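Local coordinates for protein-tyrosine-phosphatase (Shewanella sp., PDB 2Z72) that probably removes phosphate from phosphotyrosine by hydrolysis, as a cold-active phosphatase of the calcineurin-like phosphoesterase family with two zinc ions at its active site, at residues T22-C27 and L31-I36; F128-D133 and G188-S193; R258-E263 and N298-V303. One frame throughout, in Å; residues are numbered along the deposited sequence. Where two conformers were deposited one is given.

Contact 1: residues T22-C27 and L31-I36; sequences TAYWIC and LKTTSI
Ala-23 and Thr-34 face each other across an antiparallel beta hairpin, strand 22-27 running out and strand 30-35 running back, and the pair shows how such a hairpin settles its backbone polarity. Ala-23 N donates to Thr-34 O at 2.9 Å, and Thr-34 N returns the bond to Ala-23 O. Two residues on, Trp-25 and Lys-32 form the second hydrogen-bonded pair: Trp-25 N gives to Lys-32 O at 2.8 Å, while Lys-32 N meets Trp-25 O almost straight, with an angle of 174° at the hydrogen. At the non-hydrogen-bonded pairs the backbones of Thr-22, Tyr-24 and Ile-26 pair instead with Ile-14, Tyr-12 and Asp-9 of strand 8-14, which makes 22-27 the middle strand of a three-stranded sheet.

On the face carrying Tyr-24, Leu-31 CD1 lies near the plane of the tyrosine ring, 4.0 Å from Tyr-24 CB, and Thr-22 CG2 packs against Thr-33 CG2 at 3.5 Å. The other face holds Ala-23, Trp-25, Lys-32 and Thr-34; Cys-27, at the end of its strand segment, is tied in a disulfide to Cys-47. Lys-32 carries its amine past that sulfur to the carbonyl of Glu-45, so its charged end is satisfied beyond the hairpin.

The buried indole finds its acceptor diagonally across the strands. Thr-34 turns its hydroxyl between its own N and carbonyl carbon (chi1 62°), which brings it to the indole edge, and Trp-25 NE1 donates to Thr-34 OG1 at 3.0 Å, with the oxygen only 6° out of the ring plane.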
loop_
_atom_site.group_PDB
_atom_site.type_symbol
_atom_site.label_atom_id
_atom_site.label_comp_id
_atom_site.label_asym_id
_atom_site.label_seq_id
_atom_site.Cartn_x
_atom_site.Cartn_y
_atom_site.Cartn_z
ATOM N N THR A 22 0.918 -20.576 -12.621
ATOM C CA THR A 22 2.085 -21.291 -12.203
ATOM C C THR A 22 2.738 -20.549 -11.049
ATOM O O THR A 22 2.773 -19.305 -11.090
ATOM C CB THR A 22 3.078 -21.376 -13.366
ATOM O OG1 THR A 22 2.486 -22.046 -14.491
ATOM C CG2 THR A 22 4.364 -22.141 -12.962
ATOM N N ALA A 23 3.195 -21.248 -10.057
ATOM C CA ALA A 23 3.836 -20.660 -8.907
ATOM C C ALA A 23 5.308 -21.090 -8.821
ATOM O O ALA A 23 5.621 -22.294 -8.916
ATOM C CB ALA A 23 3.106 -21.046 -7.630
ATOM N N TYR A 24 6.169 -20.109 -8.582
ATOM C CA TYR A 24 7.575 -20.280 -8.346
ATOM C C TYR A 24 7.852 -20.071 -6.851
ATOM O O TYR A 24 7.466 -19.030 -6.305
ATOM C CB TYR A 24 8.401 -19.315 -9.161
ATOM C CG TYR A 24 8.317 -19.507 -10.643
ATOM C CD1 TYR A 24 7.532 -18.715 -11.461
ATOM C CD2 TYR A 24 8.977 -20.477 -11.292
ATOM C CE1 TYR A 24 7.480 -18.918 -12.818
ATOM C CE2 TYR A 24 8.905 -20.693 -12.659
ATOM C CZ TYR A 24 8.161 -19.920 -13.420
ATOM O OH TYR A 24 8.077 -20.116 -14.754
ATOM N N TRP A 25 8.544 -21.006 -6.229
ATOM C CA TRP A 25 8.828 -21.015 -4.810
ATOM C C TRP A 25 10.312 -21.144 -4.619
ATOM O O TRP A 25 10.960 -22.006 -5.262
ATOM C CB TRP A 25 8.167 -22.186 -4.104
ATOM C CG TRP A 25 6.718 -22.375 -4.389
ATOM C CD1 TRP A 25 6.181 -23.003 -5.481
ATOM C CD2 TRP A 25 5.589 -21.971 -3.627
ATOM N NE1 TRP A 25 4.841 -23.002 -5.442
ATOM C CE2 TRP A 25 4.410 -22.382 -4.308
ATOM C CE3 TRP A 25 5.438 -21.300 -2.406
ATOM C CZ2 TRP A 25 3.131 -22.124 -3.797
ATOM C CZ3 TRP A 25 4.162 -21.060 -1.910
ATOM C CH2 TRP A 25 3.000 -21.473 -2.610
ATOM N N ILE A 26 10.887 -20.316 -3.745
ATOM C CA ILE A 26 12.256 -20.524 -3.283
ATOM C C ILE A 26 12.194 -21.285 -1.972
ATOM O O ILE A 26 11.658 -20.786 -0.994
ATOM C CB ILE A 26 13.010 -19.201 -3.079
ATOM C CG1 ILE A 26 12.931 -18.321 -4.284
ATOM C CG2 ILE A 26 14.459 -19.497 -2.701
ATOM C CD1 ILE A 26 13.268 -18.987 -5.613
ATOM N N CYS A 27 12.676 -22.532 -2.001
ATOM C CA CYS A 27 12.614 -23.416 -0.838
ATOM C C CYS A 27 14.030 -23.886 -0.530
ATOM O O CYS A 27 14.604 -24.659 -1.302
ATOM C CB CYS A 27 11.692 -24.594 -1.140
ATOM S SG CYS A 27 10.085 -24.158 -1.772
ATOM N N LEU A 31 14.780 -23.735 -6.407
ATOM C CA LEU A 31 13.494 -23.407 -7.000
ATOM C C LEU A 31 12.602 -24.615 -7.093
ATOM O O LEU A 31 12.998 -25.649 -7.603
ATOM C CB LEU A 31 13.759 -22.838 -8.393
ATOM C CG LEU A 31 12.522 -22.386 -9.181
ATOM C CD1 LEU A 31 11.731 -21.311 -8.432
ATOM C CD2 LEU A 31 12.911 -21.916 -10.573
ATOM N N LYS A 32 11.364 -24.421 -6.704
ATOM C CA LYS A 32 10.278 -25.346 -6.959
ATOM C C LYS A 32 9.227 -24.620 -7.784
ATOM O O LYS A 32 8.910 -23.474 -7.509
ATOM C CB LYS A 32 9.703 -25.970 -5.709
ATOM C CG LYS A 32 10.604 -26.931 -4.906
ATOM C CD LYS A 32 9.847 -27.701 -3.832
ATOM C CE LYS A 32 10.598 -28.754 -3.016
ATOM N NZ LYS A 32 9.689 -29.635 -2.198
ATOM N N THR A 33 8.705 -25.271 -8.803
ATOM C CA THR A 33 7.688 -24.698 -9.681
ATOM C C THR A 33 6.512 -25.610 -9.664
ATOM O O THR A 33 6.619 -26.811 -9.898
ATOM C CB THR A 33 8.247 -24.594 -11.115
ATOM O OG1 THR A 33 9.453 -23.836 -11.043
ATOM C CG2 THR A 33 7.231 -23.955 -12.030
ATOM N N THR A 34 5.302 -25.060 -9.383
ATOM C CA THR A 34 4.095 -25.812 -9.299
ATOM C C THR A 34 3.032 -25.233 -10.255
ATOM O O THR A 34 3.027 -24.064 -10.583
ATOM C CB THR A 34 3.524 -25.884 -7.888
ATOM O OG1 THR A 34 3.202 -24.543 -7.448
ATOM C CG2 THR A 34 4.538 -26.502 -6.923
ATOM N N SER A 35 2.184 -26.153 -10.705
ATOM C CA SER A 35 1.036 -25.831 -11.526
ATOM C C SER A 35 -0.170 -25.620 -10.618
ATOM O O SER A 35 -0.436 -26.504 -9.796
ATOM C CB SER A 35 0.739 -26.950 -12.513
ATOM O OG SER A 35 1.847 -27.155 -13.374
ATOM N N ILE A 36 -0.857 -24.488 -10.734
ATOM C CA ILE A 36 -1.940 -24.220 -9.803
ATOM C C ILE A 36 -3.265 -24.819 -10.272
ATOM O O ILE A 36 -3.669 -24.536 -11.416
ATOM C CB ILE A 36 -2.079 -22.702 -9.589
ATOM C CG1 ILE A 36 -0.817 -22.125 -8.919
ATOM C CG2 ILE A 36 -3.336 -22.324 -8.818
ATOM C CD1 ILE A 36 -0.576 -20.668 -9.074
#

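Contact 2: residues F128-D133 and G188-S193; sequences FMYQLD and GQWLRS
Trp-190 reaches from helix 186-192 to helix 122-138 and carries most of this buried contact, an example of one large side chain bridging helices too far apart to mesh directly. The short helical segments come no closer than 11.9 Å between axes, at 59° to each other, and the indole spans the interval. With CG anti to its backbone N (chi1 176°), it lies against one turn of the partner helix, meeting Met-129, Tyr-130 and Asp-133.

Tyr-130 covers one face of the indole. Its ring makes a T-shaped (edge-to-face) pair with the five-membered ring, the edge of the phenol toward the indole face and the centroids of the Tyr-130 and Trp-190 rings 4.9 Å apart. Tyr-130 CB adds a CH-pi contact over the six-membered ring of Trp-190, 4.1 Å from its centroid. The far end of the phenol is anchored elsewhere, Tyr-130 OH bonding to Glu-186 and to the amide of Ser-56. At the indole rim Met-129 CB approaches Trp-190 CH2 at 4.0 Å.

Asp-133 meets the polar edge. Trp-190 NE1 donates to Asp-133 OD2 at 2.8 Å with an angle of 170°, using the anti lone pair of the oxygen, and the carboxylate plane is turned obliquely to the ring. A leucine in place of Trp-190 would probably leave Asp-133 OD2 without its indole donor and open a gap beneath Tyr-130.

The same oxygen also forms a salt bridge with Lys-194, which directly follows segment 188-193. A buried carboxylate gripped by a neutral N-H and a positive amine is likely to favour its ionised form, so the bond joining the helices is probably reinforced by charge.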
loop_
_atom_site.group_PDB
_atom_site.type_symbol
_atom_site.label_atom_id
_atom_site.label_comp_id
_atom_site.label_asym_id
_atom_site.label_seq_id
_atom_site.Cartn_x
_atom_site.Cartn_y
_atom_site.Cartn_z
ATOM N N PHE A 128 -0.594 -11.506 2.103
ATOM C CA PHE A 128 -1.492 -11.208 3.174
ATOM C C PHE A 128 -2.461 -10.114 2.737
ATOM O O PHE A 128 -3.673 -10.241 2.971
ATOM C CB PHE A 128 -0.716 -10.781 4.427
ATOM C CG PHE A 128 -1.606 -10.234 5.522
ATOM C CD1 PHE A 128 -2.414 -11.047 6.283
ATOM C CD2 PHE A 128 -1.617 -8.882 5.763
ATOM C CE1 PHE A 128 -3.235 -10.530 7.265
ATOM C CE2 PHE A 128 -2.445 -8.358 6.751
ATOM C CZ PHE A 128 -3.241 -9.181 7.526
ATOM N N MET A 129 -1.958 -9.061 2.135
ATOM C CA MET A 129 -2.835 -7.947 1.716
ATOM C C MET A 129 -3.765 -8.367 0.596
ATOM O O MET A 129 -4.896 -7.855 0.549
ATOM C CB MET A 129 -1.998 -6.731 1.368
ATOM C CG MET A 129 -1.303 -6.051 2.533
ATOM S SD MET A 129 -2.392 -5.597 3.891
ATOM C CE MET A 129 -3.457 -4.437 3.050
ATOM N N TYR A 130 -3.331 -9.264 -0.286
ATOM C CA TYR A 130 -4.191 -9.797 -1.343
ATOM C C TYR A 130 -5.363 -10.545 -0.706
ATOM O O TYR A 130 -6.530 -10.355 -1.030
ATOM C CB TYR A 130 -3.320 -10.645 -2.218
ATOM C CG TYR A 130 -3.935 -11.325 -3.423
ATOM C CD1 TYR A 130 -4.728 -12.451 -3.274
ATOM C CD2 TYR A 130 -3.725 -10.885 -4.709
ATOM C CE1 TYR A 130 -5.302 -13.099 -4.352
ATOM C CE2 TYR A 130 -4.249 -11.529 -5.816
ATOM C CZ TYR A 130 -5.032 -12.644 -5.616
ATOM O OH TYR A 130 -5.590 -13.361 -6.674
ATOM N N GLN A 131 -5.053 -11.458 0.225
ATOM C CA GLN A 131 -6.105 -12.191 0.917
ATOM C C GLN A 131 -7.017 -11.219 1.672
ATOM O O GLN A 131 -8.250 -11.371 1.636
ATOM C CB GLN A 131 -5.476 -13.223 1.865
ATOM C CG GLN A 131 -6.470 -13.969 2.691
ATOM C CD GLN A 131 -5.745 -15.106 3.383
ATOM O OE1 GLN A 131 -5.370 -14.950 4.557
ATOM N NE2 GLN A 131 -5.530 -16.217 2.712
ATOM N N LEU A 132 -6.453 -10.224 2.348
ATOM C CA LEU A 132 -7.285 -9.296 3.130
ATOM C C LEU A 132 -8.205 -8.538 2.208
ATOM O O LEU A 132 -9.371 -8.243 2.576
ATOM C CB LEU A 132 -6.318 -8.392 3.898
ATOM C CG LEU A 132 -6.988 -7.766 5.097
ATOM C CD1 LEU A 132 -7.119 -8.802 6.236
ATOM C CD2 LEU A 132 -6.203 -6.575 5.588
ATOM N N ASP A 133 -7.731 -8.152 1.026
ATOM C CA ASP A 133 -8.552 -7.456 0.022
ATOM C C ASP A 133 -9.787 -8.275 -0.266
ATOM O O ASP A 133 -10.938 -7.787 -0.223
ATOM C CB ASP A 133 -7.628 -7.208 -1.172
ATOM C CG ASP A 133 -8.079 -6.306 -2.308
ATOM O OD1 ASP A 133 -9.252 -5.833 -2.298
ATOM O OD2 ASP A 133 -7.251 -6.105 -3.220
ATOM N N GLY A 188 1.549 -8.521 -9.928
ATOM C CA GLY A 188 1.694 -7.380 -10.784
ATOM C C GLY A 188 0.383 -6.953 -11.356
ATOM O O GLY A 188 0.152 -5.726 -11.522
ATOM N N GLN A 189 -0.497 -7.855 -11.751
ATOM C CA GLN A 189 -1.810 -7.535 -12.287
ATOM C C GLN A 189 -2.658 -6.872 -11.202
ATOM O O GLN A 189 -3.340 -5.849 -11.459
ATOM C CB GLN A 189 -2.479 -8.818 -12.780
ATOM C CG GLN A 189 -1.820 -9.374 -14.017
ATOM C CD GLN A 189 -2.119 -10.826 -14.262
ATOM O OE1 GLN A 189 -2.981 -11.436 -13.685
ATOM N NE2 GLN A 189 -1.332 -11.395 -15.186
ATOM N N TRP A 190 -2.634 -7.423 -10.008
ATOM C CA TRP A 190 -3.341 -6.860 -8.868
ATOM C C TRP A 190 -2.876 -5.453 -8.591
ATOM O O TRP A 190 -3.695 -4.497 -8.470
ATOM C CB TRP A 190 -3.129 -7.754 -7.702
ATOM C CG TRP A 190 -3.671 -7.390 -6.369
ATOM C CD1 TRP A 190 -4.942 -7.199 -5.941
ATOM C CD2 TRP A 190 -2.858 -7.246 -5.185
ATOM N NE1 TRP A 190 -5.002 -6.922 -4.599
ATOM C CE2 TRP A 190 -3.728 -6.951 -4.127
ATOM C CE3 TRP A 190 -1.505 -7.323 -4.949
ATOM C CZ2 TRP A 190 -3.276 -6.740 -2.816
ATOM C CZ3 TRP A 190 -1.050 -7.126 -3.655
ATOM C CH2 TRP A 190 -1.921 -6.840 -2.615
ATOM N N LEU A 191 -1.575 -5.201 -8.501
ATOM C CA LEU A 191 -1.058 -3.872 -8.227
ATOM C C LEU A 191 -1.439 -2.897 -9.319
ATOM O O LEU A 191 -1.737 -1.739 -9.030
ATOM C CB LEU A 191 0.455 -3.908 -8.066
ATOM C CG LEU A 191 0.967 -4.642 -6.821
ATOM C CD1 LEU A 191 2.468 -4.822 -6.923
ATOM C CD2 LEU A 191 0.591 -3.896 -5.531
ATOM N N ARG A 192 -1.421 -3.308 -10.590
ATOM C CA ARG A 192 -1.740 -2.435 -11.708
ATOM C C ARG A 192 -3.216 -2.034 -11.768
ATOM O O ARG A 192 -3.569 -1.181 -12.552
ATOM C CB ARG A 192 -1.259 -3.059 -13.008
ATOM C CG ARG A 192 0.262 -2.901 -13.183
ATOM C CD ARG A 192 0.767 -3.775 -14.315
ATOM N NE ARG A 192 2.188 -3.638 -14.527
ATOM C CZ ARG A 192 3.127 -4.249 -13.814
ATOM N NH1 ARG A 192 4.402 -4.041 -14.123
ATOM N NH2 ARG A 192 2.805 -5.038 -12.831
ATOM N N SER A 193 -4.062 -2.642 -10.926
ATOM C CA SER A 193 -5.443 -2.256 -10.790
ATOM C C SER A 193 -5.663 -1.138 -9.759
ATOM O O SER A 193 -6.750 -0.590 -9.677
ATOM C CB SER A 193 -6.366 -3.414 -10.505
ATOM O OG SER A 193 -6.227 -3.838 -9.162
#

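Contact 3: residues R258-E263 and N298-V303; sequences RGYFSE and NKVIAV
Two neighbouring aromatic residues, Tyr-260 and Phe-261, each take a different residue of one strand, Val-300 and Ala-302, and the join is made wholly by carbon atoms. The aromatics sit on a single 3-10 turn, residues 259-261, within the loop that leads to helix 267-277. Strand 300-302 belongs to the mixed sheet that also contains strand 281-284. The pairing illustrates a simple rule of beta structure: residues two apart on a strand face the same way, so Val-300 and Ala-302 both point toward the turn, while Ile-301 between them points away; its side chain touches Leu-316 of strand 315-319. Where the strand begins, Lys-299 and Val-300 both lie opposite Leu-295, a classic beta bulge.

Val-300 uses one branch for the contact. At chi1 168° CG2 sits beside the backbone N, opposite the carbonyl carbon, and is the methyl that meets Tyr-260, 3.8 Å from Tyr-260 CD2. Its approach is an off-centre CH-pi contact, CG2 standing 4.3 Å from the centroid of the Tyr-260 ring, and the two side chains meet at about a right angle. The phenol is held at its other end by Tyr-260 OH, which bonds to the backbone amide of Ile-210, and the tyrosine side chain also touches Ile-282 and Val-284 of strand 281-284. Leu-270 of helix 267-277 is a further neighbour of Val-300, so turn, helix and sheet share this interior.

Phe-261 behaves otherwise. Val-284, Thr-287 and Gln-289 border its side chain, and its ring offers the strand an edge, not a face. The methyl of Ala-302 lies near the ring plane and is shared evenly between two rim carbons, Ala-302 CB standing 3.8 Å from both Phe-261 CE2 and Phe-261 CZ.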
loop_
_atom_site.group_PDB
_atom_site.type_symbol
_atom_site.label_atom_id
_atom_site.label_comp_id
_atom_site.label_asym_id
_atom_site.label_seq_id
_atom_site.Cartn_x
_atom_site.Cartn_y
_atom_site.Cartn_z
ATOM N N ARG A 258 7.119 15.699 0.045
ATOM C CA ARG A 258 7.303 15.746 1.466
ATOM C C ARG A 258 7.060 17.123 2.079
ATOM O O ARG A 258 7.439 17.389 3.211
ATOM C CB ARG A 258 8.714 15.290 1.930
ATOM C CG ARG A 258 8.916 13.844 1.590
ATOM C CD ARG A 258 10.128 13.358 2.340
ATOM N NE ARG A 258 10.651 12.143 1.831
ATOM C CZ ARG A 258 10.577 10.906 2.117
ATOM N NH1 ARG A 258 11.152 9.807 1.574
ATOM N NH2 ARG A 258 9.792 10.602 3.154
ATOM N N GLY A 259 6.416 17.995 1.315
ATOM C CA GLY A 259 6.238 19.377 1.718
ATOM C C GLY A 259 5.483 19.496 3.022
ATOM O O GLY A 259 5.690 20.475 3.775
ATOM N N TYR A 260 4.529 18.599 3.342
ATOM C CA TYR A 260 3.749 18.754 4.590
ATOM C C TYR A 260 4.652 18.643 5.830
ATOM O O TYR A 260 4.266 19.101 6.894
ATOM C CB TYR A 260 2.614 17.744 4.705
ATOM C CG TYR A 260 1.617 17.789 3.585
ATOM C CD1 TYR A 260 1.450 18.937 2.796
ATOM C CD2 TYR A 260 0.813 16.719 3.306
ATOM C CE1 TYR A 260 0.506 18.954 1.765
ATOM C CE2 TYR A 260 -0.124 16.746 2.294
ATOM C CZ TYR A 260 -0.279 17.851 1.513
ATOM O OH TYR A 260 -1.206 17.832 0.503
ATOM N N PHE A 261 5.839 18.070 5.662
ATOM C CA PHE A 261 6.807 17.859 6.727
ATOM C C PHE A 261 7.933 18.846 6.741
ATOM O O PHE A 261 8.865 18.745 7.552
ATOM C CB PHE A 261 7.334 16.410 6.636
ATOM C CG PHE A 261 6.222 15.411 6.775
ATOM C CD1 PHE A 261 5.604 14.894 5.635
ATOM C CD2 PHE A 261 5.785 15.022 8.011
ATOM C CE1 PHE A 261 4.546 14.030 5.803
ATOM C CE2 PHE A 261 4.770 14.137 8.145
ATOM C CZ PHE A 261 4.128 13.632 7.034
ATOM N N SER A 262 7.887 19.808 5.856
ATOM C CA SER A 262 8.820 20.896 5.753
ATOM C C SER A 262 8.532 21.930 6.832
ATOM O O SER A 262 7.396 22.292 7.093
ATOM C CB SER A 262 8.806 21.537 4.360
ATOM O OG SER A 262 9.639 22.685 4.318
ATOM N N GLU A 263 9.587 22.405 7.496
ATOM C CA GLU A 263 9.398 23.389 8.520
ATOM C C GLU A 263 8.895 24.734 7.968
ATOM O O GLU A 263 8.447 25.565 8.754
ATOM C CB GLU A 263 10.712 23.734 9.271
ATOM C CG GLU A 263 10.770 23.206 10.670
ATOM C CD GLU A 263 11.852 23.701 11.611
ATOM O OE1 GLU A 263 11.444 24.179 12.692
ATOM O OE2 GLU A 263 13.014 23.541 11.246
ATOM N N ASN A 298 -4.265 18.973 13.230
ATOM C CA ASN A 298 -4.700 17.680 12.730
ATOM C C ASN A 298 -5.369 17.717 11.349
ATOM O O ASN A 298 -6.091 16.794 10.981
ATOM C CB ASN A 298 -5.673 17.101 13.714
ATOM C CG ASN A 298 -5.065 16.623 15.001
ATOM O OD1 ASN A 298 -4.013 16.034 14.984
ATOM N ND2 ASN A 298 -5.732 16.890 16.113
ATOM N N LYS A 299 -4.997 18.696 10.562
ATOM C CA LYS A 299 -5.368 18.747 9.146
ATOM C C LYS A 299 -4.565 17.769 8.281
ATOM O O LYS A 299 -5.073 17.348 7.246
ATOM C CB LYS A 299 -5.156 20.186 8.625
ATOM C CG LYS A 299 -6.130 21.143 9.295
ATOM C CD LYS A 299 -5.872 22.575 8.891
ATOM C CE LYS A 299 -6.707 23.527 9.703
ATOM N NZ LYS A 299 -6.415 24.960 9.371
ATOM N N VAL A 300 -3.354 17.433 8.716
ATOM C CA VAL A 300 -2.564 16.363 8.111
ATOM C C VAL A 300 -2.378 15.305 9.192
ATOM O O VAL A 300 -1.982 15.625 10.316
ATOM C CB VAL A 300 -1.191 16.836 7.594
ATOM C CG1 VAL A 300 -0.296 15.640 7.246
ATOM C CG2 VAL A 300 -1.288 17.725 6.363
ATOM N N ILE A 301 -2.637 14.055 8.830
ATOM C CA ILE A 301 -2.282 12.952 9.731
ATOM C C ILE A 301 -1.247 12.105 9.021
ATOM O O ILE A 301 -1.466 11.608 7.943
ATOM C CB ILE A 301 -3.457 12.088 10.183
ATOM C CG1 ILE A 301 -4.689 12.912 10.614
ATOM C CG2 ILE A 301 -3.003 11.159 11.297
ATOM C CD1 ILE A 301 -4.502 13.732 11.871
ATOM N N ALA A 302 -0.092 11.968 9.734
ATOM C CA ALA A 302 1.022 11.159 9.263
ATOM C C ALA A 302 0.832 9.745 9.753
ATOM O O ALA A 302 0.709 9.487 10.957
ATOM C CB ALA A 302 2.327 11.735 9.825
ATOM N N VAL A 303 0.777 8.783 8.827
ATOM C CA VAL A 303 0.558 7.388 9.172
ATOM C C VAL A 303 1.708 6.478 8.727
ATOM O O VAL A 303 1.527 5.262 8.786
ATOM C CB VAL A 303 -0.812 6.886 8.663
ATOM C CG1 VAL A 303 -1.949 7.691 9.304
ATOM C CG2 VAL A 303 -0.939 6.903 7.150
#

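The three contacts follow one another along the chain without overlap, and none touches another. Contact 1 lies farthest out, its centre about 25 Å from the centre of the chain, whereas that of contact 2 is only about 9 Å from it. Their centres are about 19 Å apart; the centre of contact 3 lies about 27 Å from that of contact 2, and about 43 Å from that of contact 1, on the opposite side of the chain's centre. Contact 3 has a bound zinc ion nearby, about 10 Å from the side chain of Phe-261. There Arg-258 also bonds to the backbone carbonyl of His-286, a zinc ligand, tying the aromatic turn to the metal site.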